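Local coordinates for separin (Saccharomyces cerevisiae, PDB 5U1T), which is a caspase-like cysteine protease that cleaves the Scc1 subunit of cohesin at the onset of anaphase, so that sister chromatids can separate, at residues A[614-619]-A[646-651]; A[870-875]-A[893-898]; A[1115-1120]-A[1387-1392]. One frame throughout, in Å; residues are numbered along the deposited sequence.

From the N terminus, the chain first meets itself in contact 1, where helix 642-655 returns against the end of helix 602-617 after 26 mostly helical residues. Contact 2 opens only later and closes a still shorter loop of 17 residues, between the start of helix 872-881 and helix 893-896. These two local closures lie side by side in the helical part, 15 Å between centres, and touch where N619 packs against D871. Contact 3 spans 266 residues, tying helix 1111-1127 to helix 1388-1397 in the C-terminal part, with its nearest atoms about 37 Å from either of the others. The three follow in series; none nests or crosses.

Contact 1: residues A[614-619]-A[646-651]; sequences YLNFNN and DNYLLE
N616 CG stands anti to the backbone N (chi1 170°), which sends the amide out from helix 602-617 toward Y648 and E651, while the Y648 ring comes from helix 642-655 to meet it. The two side chains cross at about a right angle. N616 CB lies obliquely to the tyrosine ring, 3.8 Å from Y648 CE1. N616 CG comes in at the ring's edge and in its plane, 3.9 Å from the same Y648 CE1, with the amide plane turned 67° from the ring. The amide nitrogen goes on past the tyrosine to the next helical turn, where N616 ND2 rests 3.5 Å from E651 CB. No hydrogen bond spans the contact, which is made of van der Waals touches of the asparagine's CB and amide with the tyrosine ring and of ND2 with a methylene. Asparagine suits the place because it is short enough to fit between the helices, which come within 7.3 Å at N616 CA and Y648 CA, and polar enough for a partly exposed position. N616 also belongs to a Schellman motif that ends its helix: its carbonyl accepts from N619 N, that of L615 accepts from F620 N, and N619 has the positive phi of the C-prime residue, a conformation that asparagine tolerates well. The E651 chain bends at chi2, and its OE1 makes a salt bridge with K741. Helix 621-633 packs on both helices, touching L615 through L627 and L649 through L629.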
loop_
_atom_site.group_PDB
_atom_site.type_symbol
_atom_site.label_atom_id
_atom_site.label_comp_id
_atom_site.label_asym_id
_atom_site.label_seq_id
_atom_site.Cartn_x
_atom_site.Cartn_y
_atom_site.Cartn_z
ATOM N N TYR A 614 7.142 5.424 7.710
ATOM C CA TYR A 614 6.372 6.661 7.616
ATOM C C TYR A 614 7.109 7.695 6.767
ATOM O O TYR A 614 6.478 8.554 6.162
ATOM C CB TYR A 614 6.075 7.236 8.993
ATOM C CG TYR A 614 4.880 8.159 9.085
ATOM C CD1 TYR A 614 3.635 7.768 8.610
ATOM C CD2 TYR A 614 4.987 9.405 9.689
ATOM C CE1 TYR A 614 2.527 8.592 8.725
ATOM C CE2 TYR A 614 3.882 10.238 9.812
ATOM C CZ TYR A 614 2.656 9.822 9.320
ATOM O OH TYR A 614 1.550 10.631 9.423
ATOM N N LEU A 615 8.437 7.626 6.745
ATOM C CA LEU A 615 9.208 8.477 5.857
ATOM C C LEU A 615 8.883 8.127 4.395
ATOM O O LEU A 615 8.553 8.983 3.574
ATOM C CB LEU A 615 10.711 8.324 6.107
ATOM C CG LEU A 615 11.328 9.001 7.327
ATOM C CD1 LEU A 615 12.800 8.659 7.370
ATOM C CD2 LEU A 615 11.123 10.505 7.331
ATOM N N ASN A 616 8.983 6.842 4.096
ATOM C CA ASN A 616 8.703 6.320 2.780
ATOM C C ASN A 616 7.282 6.602 2.286
ATOM O O ASN A 616 7.074 6.966 1.138
ATOM C CB ASN A 616 8.959 4.827 2.797
ATOM C CG ASN A 616 8.471 4.150 1.564
ATOM O OD1 ASN A 616 7.263 3.947 1.381
ATOM N ND2 ASN A 616 9.408 3.761 0.712
ATOM N N PHE A 617 6.301 6.425 3.151
ATOM C CA PHE A 617 4.922 6.681 2.786
ATOM C C PHE A 617 4.683 8.172 2.527
ATOM O O PHE A 617 3.750 8.534 1.812
ATOM C CB PHE A 617 4.013 6.136 3.885
ATOM C CG PHE A 617 2.562 6.532 3.774
ATOM C CD1 PHE A 617 2.093 7.697 4.382
ATOM C CD2 PHE A 617 1.657 5.708 3.140
ATOM C CE1 PHE A 617 0.760 8.046 4.323
ATOM C CE2 PHE A 617 0.322 6.050 3.081
ATOM C CZ PHE A 617 -0.127 7.234 3.664
ATOM N N ASN A 618 5.526 9.034 3.092
ATOM C CA ASN A 618 5.389 10.473 2.863
ATOM C C ASN A 618 6.418 11.001 1.877
ATOM O O ASN A 618 6.517 12.212 1.662
ATOM C CB ASN A 618 5.486 11.247 4.170
ATOM C CG ASN A 618 4.199 11.210 4.949
ATOM O OD1 ASN A 618 4.143 10.678 6.064
ATOM N ND2 ASN A 618 3.140 11.760 4.365
ATOM N N ASN A 619 7.156 10.071 1.276
ATOM C CA ASN A 619 8.154 10.367 0.262
ATOM C C ASN A 619 9.196 11.357 0.801
ATOM O O ASN A 619 9.518 12.345 0.169
ATOM C CB ASN A 619 7.490 10.903 -1.026
ATOM C CG ASN A 619 6.283 10.058 -1.482
ATOM O OD1 ASN A 619 6.436 8.919 -1.945
ATOM N ND2 ASN A 619 5.078 10.627 -1.363
ATOM N N ASP A 646 18.011 -1.731 4.177
ATOM C CA ASP A 646 18.341 -2.090 2.800
ATOM C C ASP A 646 17.120 -1.997 1.880
ATOM O O ASP A 646 17.192 -1.353 0.837
ATOM C CB ASP A 646 18.961 -3.493 2.731
ATOM C CG ASP A 646 20.473 -3.476 2.979
ATOM O OD1 ASP A 646 21.054 -2.371 2.943
ATOM O OD2 ASP A 646 21.094 -4.546 3.207
ATOM N N ASN A 647 16.005 -2.615 2.269
ATOM C CA ASN A 647 14.756 -2.493 1.521
ATOM C C ASN A 647 14.321 -1.041 1.343
ATOM O O ASN A 647 13.882 -0.645 0.257
ATOM C CB ASN A 647 13.630 -3.281 2.211
ATOM C CG ASN A 647 12.205 -2.907 1.689
ATOM O OD1 ASN A 647 11.708 -1.794 1.920
ATOM N ND2 ASN A 647 11.539 -3.861 1.035
ATOM N N TYR A 648 14.410 -0.246 2.402
ATOM C CA TYR A 648 13.844 1.100 2.346
ATOM C C TYR A 648 14.787 2.071 1.629
ATOM O O TYR A 648 14.343 3.092 1.096
ATOM C CB TYR A 648 13.497 1.608 3.752
ATOM C CG TYR A 648 12.120 1.185 4.216
ATOM C CD1 TYR A 648 10.980 1.670 3.583
ATOM C CD2 TYR A 648 11.953 0.299 5.281
ATOM C CE1 TYR A 648 9.720 1.297 3.988
ATOM C CE2 TYR A 648 10.683 -0.085 5.699
ATOM C CZ TYR A 648 9.573 0.419 5.050
ATOM O OH TYR A 648 8.300 0.063 5.443
ATOM N N LEU A 649 16.074 1.744 1.601
ATOM C CA LEU A 649 17.030 2.530 0.838
ATOM C C LEU A 649 16.747 2.357 -0.668
ATOM O O LEU A 649 16.827 3.307 -1.457
ATOM C CB LEU A 649 18.456 2.109 1.186
ATOM C CG LEU A 649 19.637 2.807 0.520
ATOM C CD1 LEU A 649 19.579 4.321 0.692
ATOM C CD2 LEU A 649 20.914 2.248 1.104
ATOM N N LEU A 650 16.405 1.125 -1.035
ATOM C CA LEU A 650 16.087 0.757 -2.405
ATOM C C LEU A 650 14.865 1.534 -2.904
ATOM O O LEU A 650 14.906 2.144 -3.972
ATOM C CB LEU A 650 15.853 -0.760 -2.506
ATOM C CG LEU A 650 15.599 -1.332 -3.901
ATOM C CD1 LEU A 650 16.514 -0.648 -4.911
ATOM C CD2 LEU A 650 15.773 -2.854 -3.943
ATOM N N GLU A 651 13.795 1.521 -2.116
ATOM C CA GLU A 651 12.575 2.218 -2.472
ATOM C C GLU A 651 12.804 3.727 -2.542
ATOM O O GLU A 651 12.167 4.406 -3.335
ATOM C CB GLU A 651 11.462 1.879 -1.481
ATOM C CG GLU A 651 11.164 0.381 -1.373
ATOM C CD GLU A 651 10.237 -0.136 -2.482
ATOM O OE1 GLU A 651 9.015 -0.247 -2.214
ATOM O OE2 GLU A 651 10.719 -0.434 -3.617
#

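Contact 2: residues A[870-875]-A[893-898]; sequences ADITSL and VLYFGD
Y895 lays one face of its ring over the branched side chain of I872, and its phenol edge reaches the backbone of A870. I872 CB sits 3.4 Å from the centroid of the Y895 ring and only 8° off the ring normal, a CH-pi contact over the middle of the face. The methyl I872 CG2 lies over the outer half, nearest to Y895 CE1 at 3.4 Å, whereas I872 CG1 lies toward the base of the ring, 3.9 Å from Y895 CG. A beta-branched residue suits this place because its two branches spread across the face along the ring's length. The tyrosine is extended from its helix, CG opposite the backbone N (chi1 -174°), and this carries the hydroxyl past I872. There Y895 OH donates a hydrogen bond of 2.8 Å to A870 O, which lies in the plane of the ring at its edge; seen from the carbonyl, the donor is tilted 32° out of plane. K622 N also bonds to this hydroxyl, so two backbone groups grip the buried phenol and fix where its ring can lie.

The carbonyl of A870 precedes an N-cap. D871 OD1 accepts from S874 N at 3.0 Å and, on its syn side, from T873 OG1, while S874 OG donates to D871 OD2, so the first turn of helix 872-881 is well tied. Around the contact, I830 of helix 829-845 touches the cap residues D871 and S874, S891 of helix 885-891 packs on I872 and L875, and L905 of helix 905-912 touches T873 and F896.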
loop_
_atom_site.group_PDB
_atom_site.type_symbol
_atom_site.label_atom_id
_atom_site.label_comp_id
_atom_site.label_asym_id
_atom_site.label_seq_id
_atom_site.Cartn_x
_atom_site.Cartn_y
_atom_site.Cartn_z
ATOM N N ALA A 870 10.819 18.474 2.266
ATOM C CA ALA A 870 11.213 17.075 2.434
ATOM C C ALA A 870 10.746 16.160 1.291
ATOM O O ALA A 870 11.453 15.223 0.898
ATOM C CB ALA A 870 10.692 16.547 3.763
ATOM N N ASP A 871 9.546 16.433 0.778
ATOM C CA ASP A 871 8.961 15.668 -0.328
ATOM C C ASP A 871 9.101 16.364 -1.708
ATOM O O ASP A 871 8.212 17.108 -2.129
ATOM C CB ASP A 871 7.488 15.400 -0.036
ATOM C CG ASP A 871 6.864 14.451 -1.026
ATOM O OD1 ASP A 871 7.538 14.056 -2.005
ATOM O OD2 ASP A 871 5.680 14.100 -0.826
ATOM N N ILE A 872 10.198 16.097 -2.412
ATOM C CA ILE A 872 10.467 16.812 -3.662
ATOM C C ILE A 872 9.491 16.378 -4.764
ATOM O O ILE A 872 9.075 17.196 -5.563
ATOM C CB ILE A 872 11.936 16.627 -4.145
ATOM C CG1 ILE A 872 12.206 17.492 -5.383
ATOM C CG2 ILE A 872 12.253 15.179 -4.455
ATOM C CD1 ILE A 872 11.800 18.952 -5.235
ATOM N N THR A 873 9.095 15.110 -4.772
ATOM C CA THR A 873 8.171 14.626 -5.778
ATOM C C THR A 873 6.754 15.217 -5.595
ATOM O O THR A 873 6.068 15.456 -6.590
ATOM C CB THR A 873 8.126 13.073 -5.818
ATOM O OG1 THR A 873 7.720 12.550 -4.557
ATOM C CG2 THR A 873 9.487 12.505 -6.149
ATOM N N SER A 874 6.311 15.497 -4.369
ATOM C CA SER A 874 5.057 16.233 -4.206
ATOM C C SER A 874 5.197 17.717 -4.542
ATOM O O SER A 874 4.229 18.349 -4.957
ATOM C CB SER A 874 4.509 16.125 -2.783
ATOM O OG SER A 874 3.894 14.885 -2.546
ATOM N N LEU A 875 6.382 18.280 -4.329
ATOM C CA LEU A 875 6.615 19.707 -4.568
ATOM C C LEU A 875 6.633 20.018 -6.065
ATOM O O LEU A 875 6.013 20.994 -6.516
ATOM C CB LEU A 875 7.922 20.173 -3.927
ATOM C CG LEU A 875 8.284 21.631 -4.216
ATOM C CD1 LEU A 875 7.321 22.626 -3.581
ATOM C CD2 LEU A 875 9.715 21.913 -3.804
ATOM N N VAL A 893 17.252 21.119 -8.328
ATOM C CA VAL A 893 18.692 21.230 -8.112
ATOM C C VAL A 893 18.987 21.532 -6.640
ATOM O O VAL A 893 20.008 21.091 -6.113
ATOM C CB VAL A 893 19.377 22.297 -9.021
ATOM C CG1 VAL A 893 18.975 22.108 -10.470
ATOM C CG2 VAL A 893 19.101 23.727 -8.546
ATOM N N LEU A 894 18.104 22.248 -5.954
ATOM C CA LEU A 894 18.371 22.533 -4.546
ATOM C C LEU A 894 18.088 21.341 -3.650
ATOM O O LEU A 894 18.307 21.408 -2.449
ATOM C CB LEU A 894 17.550 23.722 -4.055
ATOM C CG LEU A 894 18.092 25.094 -4.448
ATOM C CD1 LEU A 894 17.331 26.180 -3.704
ATOM C CD2 LEU A 894 19.615 25.208 -4.201
ATOM N N TYR A 895 17.571 20.262 -4.226
ATOM C CA TYR A 895 17.197 19.091 -3.440
ATOM C C TYR A 895 18.226 18.002 -3.656
ATOM O O TYR A 895 18.562 17.286 -2.723
ATOM C CB TYR A 895 15.799 18.605 -3.818
ATOM C CG TYR A 895 15.247 17.475 -2.966
ATOM C CD1 TYR A 895 15.567 16.149 -3.234
ATOM C CD2 TYR A 895 14.380 17.731 -1.917
ATOM C CE1 TYR A 895 15.056 15.114 -2.472
ATOM C CE2 TYR A 895 13.860 16.703 -1.151
ATOM C CZ TYR A 895 14.196 15.392 -1.434
ATOM O OH TYR A 895 13.658 14.362 -0.683
ATOM N N PHE A 896 18.742 17.883 -4.876
ATOM C CA PHE A 896 19.801 16.911 -5.125
ATOM C C PHE A 896 21.202 17.506 -4.976
ATOM O O PHE A 896 22.173 16.770 -4.776
ATOM C CB PHE A 896 19.642 16.290 -6.503
ATOM C CG PHE A 896 18.459 15.394 -6.610
ATOM C CD1 PHE A 896 18.531 14.083 -6.188
ATOM C CD2 PHE A 896 17.265 15.865 -7.114
ATOM C CE1 PHE A 896 17.451 13.265 -6.274
ATOM C CE2 PHE A 896 16.179 15.045 -7.198
ATOM C CZ PHE A 896 16.278 13.738 -6.772
ATOM N N GLY A 897 21.302 18.831 -5.052
ATOM C CA GLY A 897 22.581 19.504 -4.927
ATOM C C GLY A 897 23.590 18.868 -5.851
ATOM O O GLY A 897 23.372 18.795 -7.061
ATOM N N ASP A 898 24.668 18.354 -5.273
ATOM C CA ASP A 898 25.744 17.745 -6.046
ATOM C C ASP A 898 25.449 16.302 -6.466
ATOM O O ASP A 898 26.253 15.686 -7.171
ATOM C CB ASP A 898 27.020 17.774 -5.231
ATOM C CG ASP A 898 26.790 17.291 -3.840
ATOM O OD1 ASP A 898 25.903 16.425 -3.678
ATOM O OD2 ASP A 898 27.456 17.783 -2.900
#

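Contact 3: residues A[1115-1120]-A[1387-1392]; sequences SIRVSA and SYVCLN
V1389 carries the apolar part of the contact, pushing its two methyl groups into the side of helix 1111-1127 at V1118 and R1117. V1389 CG2 approaches the backbone most closely, 3.6 Å from V1118 CA and 3.8 Å from R1117 O, and its methyl-to-methyl distance to V1118 CG2 is 3.9 Å. The two valines cross at about a right angle. Compact side chains suit the spot, since V1118 CA and V1389 CA are only 5.7 Å apart.

A chi1 of 176° puts V1389 CG1 trans to the backbone N, on the side of R1117. It meets the partly exposed arginine twice: R1117 CG is 3.8 Å away, and R1117 NH1 lies at the same 3.8 Å, with the methyl at the guanidinium edge near its plane.

No hydrogen bond crosses between the segments; the polar contacts cap helix 1388-1397. S1387 is its N-cap, S1387 OG accepting from C1390 N at 3.2 Å with an N-H...O angle of 153°; a serine hydroxyl is short enough to turn back onto that amide. From outside, D1074 accepts from Y1388 N, and R1077 makes a cation-pi contact with the Y1388 ring.

The contact packs helix 1111-1127 onto a helix of the peptidase C50 region, away from the probable active-site C1497. Helix 1388-1397 follows strand 1382-1385, which pairs in parallel with strand 1353-1362. H1078 of helix 1075-1088 touches both R1117 and V1389, S1071 of helix 1062-1072 lies against V1118, and F1070 of that helix meets Y1388.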
loop_
_atom_site.group_PDB
_atom_site.type_symbol
_atom_site.label_atom_id
_atom_site.label_comp_id
_atom_site.label_asym_id
_atom_site.label_seq_id
_atom_site.Cartn_x
_atom_site.Cartn_y
_atom_site.Cartn_z
ATOM N N SER A 1115 -3.420 -3.065 -37.322
ATOM C CA SER A 1115 -2.922 -2.324 -38.465
ATOM C C SER A 1115 -3.285 -3.045 -39.775
ATOM O O SER A 1115 -3.689 -2.424 -40.746
ATOM C CB SER A 1115 -1.412 -2.138 -38.349
ATOM O OG SER A 1115 -0.972 -1.096 -39.193
ATOM N N ILE A 1116 -3.140 -4.364 -39.781
ATOM C CA ILE A 1116 -3.500 -5.168 -40.944
ATOM C C ILE A 1116 -4.984 -5.069 -41.271
ATOM O O ILE A 1116 -5.367 -4.954 -42.421
ATOM C CB ILE A 1116 -3.158 -6.645 -40.726
ATOM C CG1 ILE A 1116 -1.750 -6.786 -40.158
ATOM C CG2 ILE A 1116 -3.340 -7.437 -42.019
ATOM C CD1 ILE A 1116 -1.463 -8.172 -39.637
ATOM N N ARG A 1117 -5.809 -5.123 -40.237
ATOM C CA ARG A 1117 -7.246 -5.109 -40.398
ATOM C C ARG A 1117 -7.705 -3.761 -40.947
ATOM O O ARG A 1117 -8.727 -3.680 -41.633
ATOM C CB ARG A 1117 -7.931 -5.422 -39.056
ATOM C CG ARG A 1117 -9.445 -5.223 -39.055
ATOM C CD ARG A 1117 -10.212 -6.512 -38.782
ATOM N NE ARG A 1117 -9.973 -6.973 -37.424
ATOM C CZ ARG A 1117 -10.586 -6.493 -36.346
ATOM N NH1 ARG A 1117 -11.495 -5.531 -36.460
ATOM N NH2 ARG A 1117 -10.282 -6.984 -35.144
ATOM N N VAL A 1118 -6.950 -2.706 -40.655
ATOM C CA VAL A 1118 -7.378 -1.372 -41.056
ATOM C C VAL A 1118 -7.022 -1.134 -42.520
ATOM O O VAL A 1118 -7.768 -0.478 -43.263
ATOM C CB VAL A 1118 -6.768 -0.253 -40.154
ATOM C CG1 VAL A 1118 -5.291 -0.050 -40.402
ATOM C CG2 VAL A 1118 -7.472 1.051 -40.410
ATOM N N SER A 1119 -5.906 -1.701 -42.955
ATOM C CA SER A 1119 -5.461 -1.485 -44.315
ATOM C C SER A 1119 -6.058 -2.541 -45.224
ATOM O O SER A 1119 -6.175 -2.340 -46.433
ATOM C CB SER A 1119 -3.945 -1.514 -44.387
ATOM O OG SER A 1119 -3.485 -2.814 -44.088
ATOM N N ALA A 1120 -6.429 -3.675 -44.637
ATOM C CA ALA A 1120 -7.136 -4.701 -45.386
ATOM C C ALA A 1120 -8.555 -4.231 -45.672
ATOM O O ALA A 1120 -9.124 -4.562 -46.707
ATOM C CB ALA A 1120 -7.150 -6.011 -44.641
ATOM N N SER A 1387 -16.006 4.237 -39.126
ATOM C CA SER A 1387 -14.663 3.948 -39.647
ATOM C C SER A 1387 -14.650 3.036 -40.888
ATOM O O SER A 1387 -15.631 2.358 -41.168
ATOM C CB SER A 1387 -13.823 3.297 -38.549
ATOM O OG SER A 1387 -14.315 2.000 -38.267
ATOM N N TYR A 1388 -13.531 2.979 -41.609
ATOM C CA TYR A 1388 -13.413 2.068 -42.758
ATOM C C TYR A 1388 -13.565 0.606 -42.361
ATOM O O TYR A 1388 -14.085 -0.213 -43.140
ATOM C CB TYR A 1388 -12.065 2.219 -43.476
ATOM C CG TYR A 1388 -11.840 3.534 -44.174
ATOM C CD1 TYR A 1388 -12.906 4.313 -44.594
ATOM C CD2 TYR A 1388 -10.551 3.999 -44.408
ATOM C CE1 TYR A 1388 -12.704 5.519 -45.226
ATOM C CE2 TYR A 1388 -10.336 5.206 -45.037
ATOM C CZ TYR A 1388 -11.418 5.964 -45.447
ATOM O OH TYR A 1388 -11.221 7.173 -46.079
ATOM N N VAL A 1389 -13.082 0.273 -41.165
ATOM C CA VAL A 1389 -13.102 -1.108 -40.707
ATOM C C VAL A 1389 -14.533 -1.539 -40.406
ATOM O O VAL A 1389 -14.909 -2.684 -40.663
ATOM C CB VAL A 1389 -12.205 -1.324 -39.459
ATOM C CG1 VAL A 1389 -12.334 -2.763 -38.952
ATOM C CG2 VAL A 1389 -10.741 -1.000 -39.777
ATOM N N CYS A 1390 -15.338 -0.618 -39.889
ATOM C CA CYS A 1390 -16.732 -0.931 -39.607
ATOM C C CYS A 1390 -17.560 -1.059 -40.904
ATOM O O CYS A 1390 -18.357 -2.000 -41.074
ATOM C CB CYS A 1390 -17.348 0.133 -38.693
ATOM S SG CYS A 1390 -19.113 -0.139 -38.403
ATOM N N LEU A 1391 -17.367 -0.105 -41.811
ATOM C CA LEU A 1391 -18.003 -0.166 -43.101
ATOM C C LEU A 1391 -17.662 -1.495 -43.779
ATOM O O LEU A 1391 -18.563 -2.219 -44.221
ATOM C CB LEU A 1391 -17.580 1.024 -43.973
ATOM C CG LEU A 1391 -18.204 1.073 -45.373
ATOM C CD1 LEU A 1391 -19.727 1.123 -45.282
ATOM C CD2 LEU A 1391 -17.656 2.243 -46.199
ATOM N N ASN A 1392 -16.379 -1.844 -43.844
ATOM C CA ASN A 1392 -16.005 -3.008 -44.645
ATOM C C ASN A 1392 -16.431 -4.324 -44.031
ATOM O O ASN A 1392 -16.631 -5.295 -44.746
ATOM C CB ASN A 1392 -14.501 -3.052 -44.914
ATOM C CG ASN A 1392 -14.102 -4.272 -45.740
ATOM O OD1 ASN A 1392 -14.416 -4.357 -46.929
ATOM N ND2 ASN A 1392 -13.432 -5.232 -45.104
#